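Local coordinates for protein kojibiose phosphorylase (Gut metagenome, PDB 6W0P) that belongs to glycoside hydrolase family 65, combining an N-terminal beta-sandwich domain, a central helical catalytic domain and a smaller C-terminal beta domain, at residues L119-Y124 with D284-N289; P419-F424 with K453-R458; K604-N609 with S629-K634. All coordinates share one frame; numbering follows the deposited sequence.

Contact 1 of 3, residues L119-Y124 with D284-N289; sequences LRSGLY and DLVKKN
The turn L119-Y124 lays its backbone against one side of the helical segment D284-N289, and the two come closest where S121 CA lies 5.2 Å from N289 CA. G122, with positive phi, reverses the chain just after S121, and the chain then runs on into strand 123-132. The one polar link across the contact joins N289 ND2 to S121 O at 3.1 Å. With a C=O...N angle of 165° the amide nitrogen meets the carbonyl almost end-on, and the oxygen lies only 14° out of the N289 amide plane. That nitrogen also donates to L145 O, while OD1 of N289 accepts from M147 N, so the amide is held at both ends and its rotation is fixed. The fit is tight here, since N289 CB also stands 3.1 Å from S121 O. One helical turn earlier, V286 spreads its two methyls over the turn: CG1 packs on S121 CB at 3.8 Å, and CG2 faces L123 CD1 at 4.3 Å. S121 OG, placed between backbone N and carbonyl carbon (chi1 67°), accepts from L123 N at 3.0 Å and forms an ST turn. The contact thus seats the connection between antiparallel strands 109-118 and 123-132 on helix 282-300. Strand 135-145 backs V286 and N289 through L144, and farther along the helix Y297 bonds to L119 O.

Contact 2 of 3, residues P419-F424 with K453-R458; sequences PSTGVF and KFLLSR
F454 swings its ring toward S420 because its CG stands anti to the backbone N (chi1 168°), while L455 turns the other way, with CG anti to its carbonyl carbon (chi1 -73°). Consecutive side chains of the segment K453-R458 thereby meet consecutive residues of P419-F424. S420 OG approaches the phenyl ring obliquely, 3.9 Å from F454 CD2 and 4.0 Å from F454 CE2. The polar partner of this hydroxyl oxygen lies elsewhere: it is hydrogen-bonded to F396 N, so the buried oxygen is satisfied while it packs against carbon. The second pair is purely apolar. T421 CG2 meets L455 CD1 at 4.0 Å, and the two side chains cross at about a right angle. Only these ends touch, for the backbones stay well apart, the closest approach being S420 CA to L455 CA at 8.4 Å. F417 adds an edge-to-face stack on the F454 ring, and M492 of helix 487-504 packs on T421. Helices 418-434 and 437-458, parted by a two-residue turn, run in roughly opposite directions and form a helical hairpin, the building element of the (alpha/alpha)6 barrel found in the catalytic domain of this family.

Contact 3 of 3, residues K604-N609 with S629-K634; sequences KQLLAN and SIIASK
Q605 O, the carbonyl just before the L606 that packs on I631 and K634, is gripped by two donors of one residue. N609 N makes the helical bond at 3.1 Å, and N609 ND2 closes in from the opposite face of the carbonyl plane at 2.7 Å, nearly straight at 173°. The same amide also holds the 544-546 region of the same chain: ND2 donates to L544 O, and OD1 accepts from F546 N, which fixes the orientation of the group. Across the contact all is apolar. L606 forks between two residues one helical turn apart, its CD1 resting 4.0 Å from K634 CG and its CD2 lying 4.4 Å from I631 CG2. Only the base of the lysine chain takes part, since bends at chi2 and chi3 carry the rest of it away. The backbones are nearest at L606 CA and I631 CA, 7.2 Å apart. The two short segments run in roughly opposite directions, and their helices are joined further by Y610 on I631 and by a bond from Q603 NE2 to K634 O. This is plain apolar packing between consecutive helices of the family's central helical catalytic domain. L591 of helix 590-596 packs on I631, and helix 638-645 meets A632 and S633.

From the N terminus the three contacts follow in series, none nesting within or crossing another. Contact 1 closes a long loop of 159 residues, mostly strand, and ties a turn of the N-terminal beta domain to helix 282-300. Contacts 2 and 3 close much shorter loops, of 28 and 19 residues, and each pairs consecutive helices within the family's central catalytic domain. Contacts 1 and 2 lie on opposite sides of the chain's centre, their centres 42 Å apart; contact 3 is equally far from contact 1 but 27 Å, centre to centre, from contact 2. No two of them touch.

Contact 1 of 3, residues L119-Y124 with D284-N289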
loop_
_atom_site.group_PDB
_atom_site.type_symbol
_atom_site.label_atom_id
_atom_site.label_comp_id
_atom_site.label_asym_id
_atom_site.label_seq_id
_atom_site.Cartn_x
_atom_site.Cartn_y
_atom_site.Cartn_z
ATOM N N LEU A 119 28.395 -26.111 22.157
ATOM C CA LEU A 119 28.168 -24.718 22.621
ATOM C C LEU A 119 29.403 -24.173 23.364
ATOM O O LEU A 119 29.423 -22.959 23.598
ATOM C CB LEU A 119 26.925 -24.673 23.496
ATOM C CG LEU A 119 25.621 -25.160 22.869
ATOM C CD1 LEU A 119 24.531 -25.120 23.912
ATOM C CD2 LEU A 119 25.218 -24.329 21.644
ATOM N N ARG A 120 30.436 -24.984 23.634
ATOM C CA ARG A 120 31.646 -24.509 24.363
ATOM C C ARG A 120 32.768 -24.115 23.398
ATOM O O ARG A 120 33.739 -23.504 23.872
ATOM C CB ARG A 120 32.132 -25.573 25.346
ATOM C CG ARG A 120 31.033 -26.096 26.254
ATOM C CD ARG A 120 31.377 -27.450 26.828
ATOM N NE ARG A 120 31.395 -28.440 25.764
ATOM C CZ ARG A 120 31.518 -29.751 25.985
ATOM N NH1 ARG A 120 31.633 -30.200 27.226
ATOM N NH2 ARG A 120 31.514 -30.604 24.974
ATOM N N SER A 121 32.655 -24.451 22.107
ATOM C CA SER A 121 33.740 -24.260 21.103
ATOM C C SER A 121 33.203 -23.663 19.798
ATOM O O SER A 121 33.967 -22.984 19.088
ATOM C CB SER A 121 34.465 -25.559 20.836
ATOM O OG SER A 121 33.632 -26.505 20.175
ATOM N N GLY A 122 31.932 -23.861 19.497
ATOM C CA GLY A 122 31.379 -23.499 18.192
ATOM C C GLY A 122 31.827 -24.523 17.168
ATOM O O GLY A 122 31.778 -24.206 16.001
ATOM N N LEU A 123 32.248 -25.708 17.619
ATOM C CA LEU A 123 32.585 -26.838 16.729
ATOM C C LEU A 123 31.270 -27.383 16.174
ATOM O O LEU A 123 30.354 -27.732 16.972
ATOM C CB LEU A 123 33.361 -27.933 17.465
ATOM C CG LEU A 123 33.611 -29.171 16.598
ATOM C CD1 LEU A 123 34.397 -28.774 15.365
ATOM C CD2 LEU A 123 34.344 -30.272 17.350
ATOM N N TYR A 124 31.149 -27.369 14.853
ATOM C CA TYR A 124 29.996 -27.937 14.127
ATOM C C TYR A 124 30.529 -29.171 13.396
ATOM O O TYR A 124 31.473 -29.048 12.592
ATOM C CB TYR A 124 29.341 -26.885 13.229
ATOM C CG TYR A 124 28.267 -27.481 12.363
ATOM C CD1 TYR A 124 27.184 -28.113 12.937
ATOM C CD2 TYR A 124 28.365 -27.488 10.987
ATOM C CE1 TYR A 124 26.203 -28.710 12.169
ATOM C CE2 TYR A 124 27.400 -28.101 10.201
ATOM C CZ TYR A 124 26.312 -28.712 10.794
ATOM O OH TYR A 124 25.354 -29.339 10.050
ATOM N N ASP A 284 43.800 -27.413 17.283
ATOM C CA ASP A 284 44.321 -26.246 18.048
ATOM C C ASP A 284 43.405 -25.040 17.849
ATOM O O ASP A 284 43.302 -24.208 18.776
ATOM C CB ASP A 284 45.769 -25.923 17.665
ATOM C CG ASP A 284 46.801 -26.735 18.442
ATOM O OD1 ASP A 284 46.397 -27.543 19.336
ATOM O OD2 ASP A 284 47.999 -26.539 18.173
ATOM N N LEU A 285 42.733 -24.953 16.701
ATOM C CA LEU A 285 41.776 -23.850 16.419
ATOM C C LEU A 285 40.448 -24.090 17.162
ATOM O O LEU A 285 39.790 -23.112 17.511
ATOM C CB LEU A 285 41.617 -23.732 14.902
ATOM C CG LEU A 285 42.896 -23.258 14.230
ATOM C CD1 LEU A 285 42.860 -23.438 12.731
ATOM C CD2 LEU A 285 43.171 -21.809 14.601
ATOM N N VAL A 286 40.084 -25.341 17.427
ATOM C CA VAL A 286 38.933 -25.662 18.318
ATOM C C VAL A 286 39.273 -25.134 19.724
ATOM O O VAL A 286 38.420 -24.472 20.312
ATOM C CB VAL A 286 38.589 -27.163 18.341
ATOM C CG1 VAL A 286 37.418 -27.448 19.273
ATOM C CG2 VAL A 286 38.306 -27.709 16.945
ATOM N N LYS A 287 40.483 -25.400 20.223
ATOM C CA LYS A 287 40.942 -24.935 21.562
ATOM C C LYS A 287 40.924 -23.407 21.597
ATOM O O LYS A 287 40.458 -22.869 22.595
ATOM C CB LYS A 287 42.334 -25.466 21.905
ATOM C CG LYS A 287 42.381 -26.953 22.211
ATOM C CD LYS A 287 43.775 -27.437 22.516
ATOM C CE LYS A 287 43.853 -28.932 22.734
ATOM N NZ LYS A 287 45.069 -29.292 23.506
ATOM N N LYS A 288 41.353 -22.750 20.524
ATOM C CA LYS A 288 41.358 -21.270 20.412
ATOM C C LYS A 288 39.922 -20.744 20.535
ATOM O O LYS A 288 39.703 -19.816 21.349
ATOM C CB LYS A 288 42.009 -20.836 19.106
ATOM C CG LYS A 288 42.145 -19.336 18.920
ATOM C CD LYS A 288 42.681 -19.016 17.557
ATOM C CE LYS A 288 42.971 -17.549 17.357
ATOM N NZ LYS A 288 42.887 -17.190 15.918
ATOM N N ASN A 289 38.971 -21.368 19.839
ATOM C CA ASN A 289 37.559 -20.932 19.903
ATOM C C ASN A 289 37.032 -21.185 21.316
ATOM O O ASN A 289 36.278 -20.352 21.827
ATOM C CB ASN A 289 36.681 -21.601 18.849
ATOM C CG ASN A 289 36.275 -20.650 17.757
ATOM O OD1 ASN A 289 36.978 -19.687 17.481
ATOM N ND2 ASN A 289 35.147 -20.924 17.136
#

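Contact 2 of 3, residues P419-F424 with K453-R458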
loop_
_atom_site.group_PDB
_atom_site.type_symbol
_atom_site.label_atom_id
_atom_site.label_comp_id
_atom_site.label_asym_id
_atom_site.label_seq_id
_atom_site.Cartn_x
_atom_site.Cartn_y
_atom_site.Cartn_z
ATOM N N PRO A 419 12.166 3.656 16.377
ATOM C CA PRO A 419 13.607 3.486 16.168
ATOM C C PRO A 419 14.429 4.687 16.662
ATOM O O PRO A 419 15.510 4.486 17.205
ATOM C CB PRO A 419 13.760 3.307 14.656
ATOM C CG PRO A 419 12.357 3.000 14.136
ATOM C CD PRO A 419 11.411 3.668 15.104
ATOM N N SER A 420 13.896 5.900 16.473
ATOM C CA SER A 420 14.533 7.181 16.856
ATOM C C SER A 420 14.546 7.323 18.387
ATOM O O SER A 420 15.623 7.508 18.943
ATOM C CB SER A 420 13.858 8.344 16.178
ATOM O OG SER A 420 14.076 8.294 14.778
ATOM N N THR A 421 13.419 7.160 19.072
ATOM C CA THR A 421 13.415 7.140 20.560
ATOM C C THR A 421 14.197 5.912 21.049
ATOM O O THR A 421 14.825 6.005 22.097
ATOM C CB THR A 421 12.007 7.277 21.137
ATOM O OG1 THR A 421 11.179 6.194 20.704
ATOM C CG2 THR A 421 11.398 8.608 20.763
ATOM N N GLY A 422 14.237 4.828 20.282
ATOM C CA GLY A 422 15.025 3.628 20.639
ATOM C C GLY A 422 16.524 3.897 20.704
ATOM O O GLY A 422 17.191 3.410 21.649
ATOM N N VAL A 423 17.061 4.636 19.744
ATOM C CA VAL A 423 18.479 5.106 19.804
ATOM C C VAL A 423 18.636 6.044 21.007
ATOM O O VAL A 423 19.595 5.858 21.750
ATOM C CB VAL A 423 18.975 5.701 18.469
ATOM C CG1 VAL A 423 20.418 6.163 18.557
ATOM C CG2 VAL A 423 18.836 4.685 17.333
ATOM N N PHE A 424 17.710 6.970 21.258
ATOM C CA PHE A 424 17.785 7.845 22.457
ATOM C C PHE A 424 17.907 6.955 23.707
ATOM O O PHE A 424 18.871 7.126 24.494
ATOM C CB PHE A 424 16.587 8.780 22.575
ATOM C CG PHE A 424 16.161 8.945 24.011
ATOM C CD1 PHE A 424 17.010 9.534 24.938
ATOM C CD2 PHE A 424 14.935 8.481 24.445
ATOM C CE1 PHE A 424 16.655 9.619 26.277
ATOM C CE2 PHE A 424 14.572 8.581 25.781
ATOM C CZ PHE A 424 15.431 9.150 26.698
ATOM N N LYS A 453 15.785 17.153 17.193
ATOM C CA LYS A 453 15.401 17.994 16.020
ATOM C C LYS A 453 14.309 17.306 15.190
ATOM O O LYS A 453 13.324 17.976 14.809
ATOM C CB LYS A 453 16.623 18.256 15.144
ATOM C CG LYS A 453 17.472 19.424 15.600
ATOM C CD LYS A 453 18.784 19.546 14.850
ATOM C CE LYS A 453 18.660 19.757 13.356
ATOM N NZ LYS A 453 19.908 19.346 12.662
ATOM N N PHE A 454 14.460 16.011 14.893
ATOM C CA PHE A 454 13.431 15.249 14.140
ATOM C C PHE A 454 12.115 15.241 14.922
ATOM O O PHE A 454 11.075 15.547 14.341
ATOM C CB PHE A 454 13.907 13.835 13.837
ATOM C CG PHE A 454 12.813 12.938 13.338
ATOM C CD1 PHE A 454 12.146 13.236 12.164
ATOM C CD2 PHE A 454 12.454 11.801 14.044
ATOM C CE1 PHE A 454 11.134 12.408 11.702
ATOM C CE2 PHE A 454 11.442 10.983 13.577
ATOM C CZ PHE A 454 10.789 11.283 12.409
ATOM N N LEU A 455 12.177 14.942 16.221
ATOM C CA LEU A 455 10.969 14.781 17.066
ATOM C C LEU A 455 10.223 16.117 17.130
ATOM O O LEU A 455 8.980 16.088 17.140
ATOM C CB LEU A 455 11.368 14.277 18.452
ATOM C CG LEU A 455 11.795 12.815 18.524
ATOM C CD1 LEU A 455 12.097 12.415 19.967
ATOM C CD2 LEU A 455 10.741 11.883 17.932
ATOM N N LEU A 456 10.956 17.237 17.155
ATOM C CA LEU A 456 10.389 18.616 17.263
ATOM C C LEU A 456 9.796 19.082 15.934
ATOM O O LEU A 456 8.896 19.915 15.985
ATOM C CB LEU A 456 11.477 19.597 17.718
ATOM C CG LEU A 456 11.786 19.569 19.211
ATOM C CD1 LEU A 456 13.068 20.329 19.516
ATOM C CD2 LEU A 456 10.622 20.133 20.008
ATOM N N SER A 457 10.301 18.584 14.801
ATOM C CA SER A 457 9.794 18.922 13.447
ATOM C C SER A 457 8.640 18.006 13.024
ATOM O O SER A 457 7.752 18.486 12.328
ATOM C CB SER A 457 10.893 18.895 12.440
ATOM O OG SER A 457 11.675 17.728 12.573
ATOM N N ARG A 458 8.676 16.714 13.363
ATOM C CA ARG A 458 7.620 15.748 12.961
ATOM C C ARG A 458 6.477 15.881 13.967
ATOM O O ARG A 458 5.292 15.714 13.582
ATOM C CB ARG A 458 8.186 14.325 12.880
ATOM C CG ARG A 458 7.151 13.232 12.598
ATOM C CD ARG A 458 6.306 13.565 11.379
ATOM N NE ARG A 458 5.336 12.539 11.020
ATOM C CZ ARG A 458 4.169 12.331 11.616
ATOM N NH1 ARG A 458 3.770 13.073 12.635
ATOM N NH2 ARG A 458 3.376 11.383 11.165
#

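Contact 3 of 3, residues K604-N609 with S629-K634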
loop_
_atom_site.group_PDB
_atom_site.type_symbol
_atom_site.label_atom_id
_atom_site.label_comp_id
_atom_site.label_asym_id
_atom_site.label_seq_id
_atom_site.Cartn_x
_atom_site.Cartn_y
_atom_site.Cartn_z
ATOM N N LYS A 604 1.043 -0.210 42.019
ATOM C CA LYS A 604 -0.386 0.036 41.694
ATOM C C LYS A 604 -0.510 0.517 40.241
ATOM O O LYS A 604 -1.484 0.148 39.593
ATOM C CB LYS A 604 -0.992 1.044 42.675
ATOM C CG LYS A 604 -1.357 0.460 44.032
ATOM C CD LYS A 604 -1.962 1.475 44.987
ATOM C CE LYS A 604 -2.550 0.822 46.224
ATOM N NZ LYS A 604 -3.001 1.835 47.203
ATOM N N GLN A 605 0.425 1.335 39.761
ATOM C CA GLN A 605 0.417 1.843 38.351
ATOM C C GLN A 605 0.610 0.691 37.360
ATOM O O GLN A 605 -0.180 0.593 36.392
ATOM C CB GLN A 605 1.472 2.925 38.172
ATOM C CG GLN A 605 1.031 4.245 38.798
ATOM C CD GLN A 605 2.132 5.267 38.721
ATOM O OE1 GLN A 605 3.281 4.972 39.040
ATOM N NE2 GLN A 605 1.789 6.450 38.237
ATOM N N LEU A 606 1.615 -0.143 37.608
ATOM C CA LEU A 606 1.900 -1.349 36.789
ATOM C C LEU A 606 0.696 -2.294 36.822
ATOM O O LEU A 606 0.340 -2.821 35.744
ATOM C CB LEU A 606 3.159 -2.024 37.318
ATOM C CG LEU A 606 4.447 -1.233 37.138
ATOM C CD1 LEU A 606 5.496 -1.713 38.121
ATOM C CD2 LEU A 606 4.962 -1.382 35.706
ATOM N N LEU A 607 0.086 -2.518 37.986
ATOM C CA LEU A 607 -1.024 -3.510 38.078
ATOM C C LEU A 607 -2.245 -2.942 37.341
ATOM O O LEU A 607 -2.877 -3.693 36.586
ATOM C CB LEU A 607 -1.297 -3.887 39.541
ATOM C CG LEU A 607 -2.476 -4.829 39.830
ATOM C CD1 LEU A 607 -2.184 -6.265 39.442
ATOM C CD2 LEU A 607 -2.859 -4.792 41.315
ATOM N N ALA A 608 -2.545 -1.655 37.476
ATOM C CA ALA A 608 -3.717 -1.058 36.796
ATOM C C ALA A 608 -3.528 -1.216 35.285
ATOM O O ALA A 608 -4.429 -1.724 34.623
ATOM C CB ALA A 608 -3.885 0.386 37.184
ATOM N N ASN A 609 -2.360 -0.845 34.763
ATOM C CA ASN A 609 -2.099 -0.878 33.294
ATOM C C ASN A 609 -1.971 -2.326 32.825
ATOM O O ASN A 609 -2.453 -2.625 31.734
ATOM C CB ASN A 609 -0.924 0.008 32.915
ATOM C CG ASN A 609 -1.269 1.469 33.101
ATOM O OD1 ASN A 609 -1.745 2.078 32.150
ATOM N ND2 ASN A 609 -1.068 2.026 34.297
ATOM N N SER A 629 5.730 -11.202 31.201
ATOM C CA SER A 629 6.302 -12.065 32.271
ATOM C C SER A 629 7.049 -11.175 33.266
ATOM O O SER A 629 6.862 -11.362 34.483
ATOM C CB SER A 629 7.224 -13.152 31.782
ATOM O OG SER A 629 7.702 -13.893 32.911
ATOM N N ILE A 630 7.847 -10.227 32.759
ATOM C CA ILE A 630 8.733 -9.382 33.611
ATOM C C ILE A 630 7.859 -8.494 34.472
ATOM O O ILE A 630 8.134 -8.412 35.664
ATOM C CB ILE A 630 9.742 -8.568 32.786
ATOM C CG1 ILE A 630 10.812 -9.501 32.204
ATOM C CG2 ILE A 630 10.340 -7.455 33.633
ATOM C CD1 ILE A 630 11.390 -9.043 30.900
ATOM N N ILE A 631 6.852 -7.860 33.872
ATOM C CA ILE A 631 5.932 -6.954 34.614
ATOM C C ILE A 631 5.127 -7.803 35.607
ATOM O O ILE A 631 4.993 -7.360 36.739
ATOM C CB ILE A 631 5.062 -6.122 33.661
ATOM C CG1 ILE A 631 5.920 -5.114 32.897
ATOM C CG2 ILE A 631 3.923 -5.434 34.412
ATOM C CD1 ILE A 631 5.181 -4.432 31.738
ATOM N N ALA A 632 4.612 -8.964 35.203
ATOM C CA ALA A 632 3.857 -9.880 36.094
ATOM C C ALA A 632 4.703 -10.194 37.326
ATOM O O ALA A 632 4.181 -10.044 38.427
ATOM C CB ALA A 632 3.467 -11.156 35.389
ATOM N N SER A 633 5.966 -10.587 37.149
ATOM C CA SER A 633 6.897 -10.876 38.275
ATOM C C SER A 633 6.963 -9.658 39.214
ATOM O O SER A 633 6.789 -9.824 40.411
ATOM C CB SER A 633 8.277 -11.257 37.786
ATOM O OG SER A 633 8.339 -12.623 37.425
ATOM N N LYS A 634 7.210 -8.468 38.653
ATOM C CA LYS A 634 7.383 -7.186 39.386
ATOM C C LYS A 634 6.165 -6.916 40.276
ATOM O O LYS A 634 6.375 -6.338 41.369
ATOM C CB LYS A 634 7.589 -6.050 38.383
ATOM C CG LYS A 634 8.001 -4.704 38.961
ATOM C CD LYS A 634 9.407 -4.650 39.489
ATOM C CE LYS A 634 10.474 -4.859 38.421
ATOM N NZ LYS A 634 11.834 -5.037 39.013
#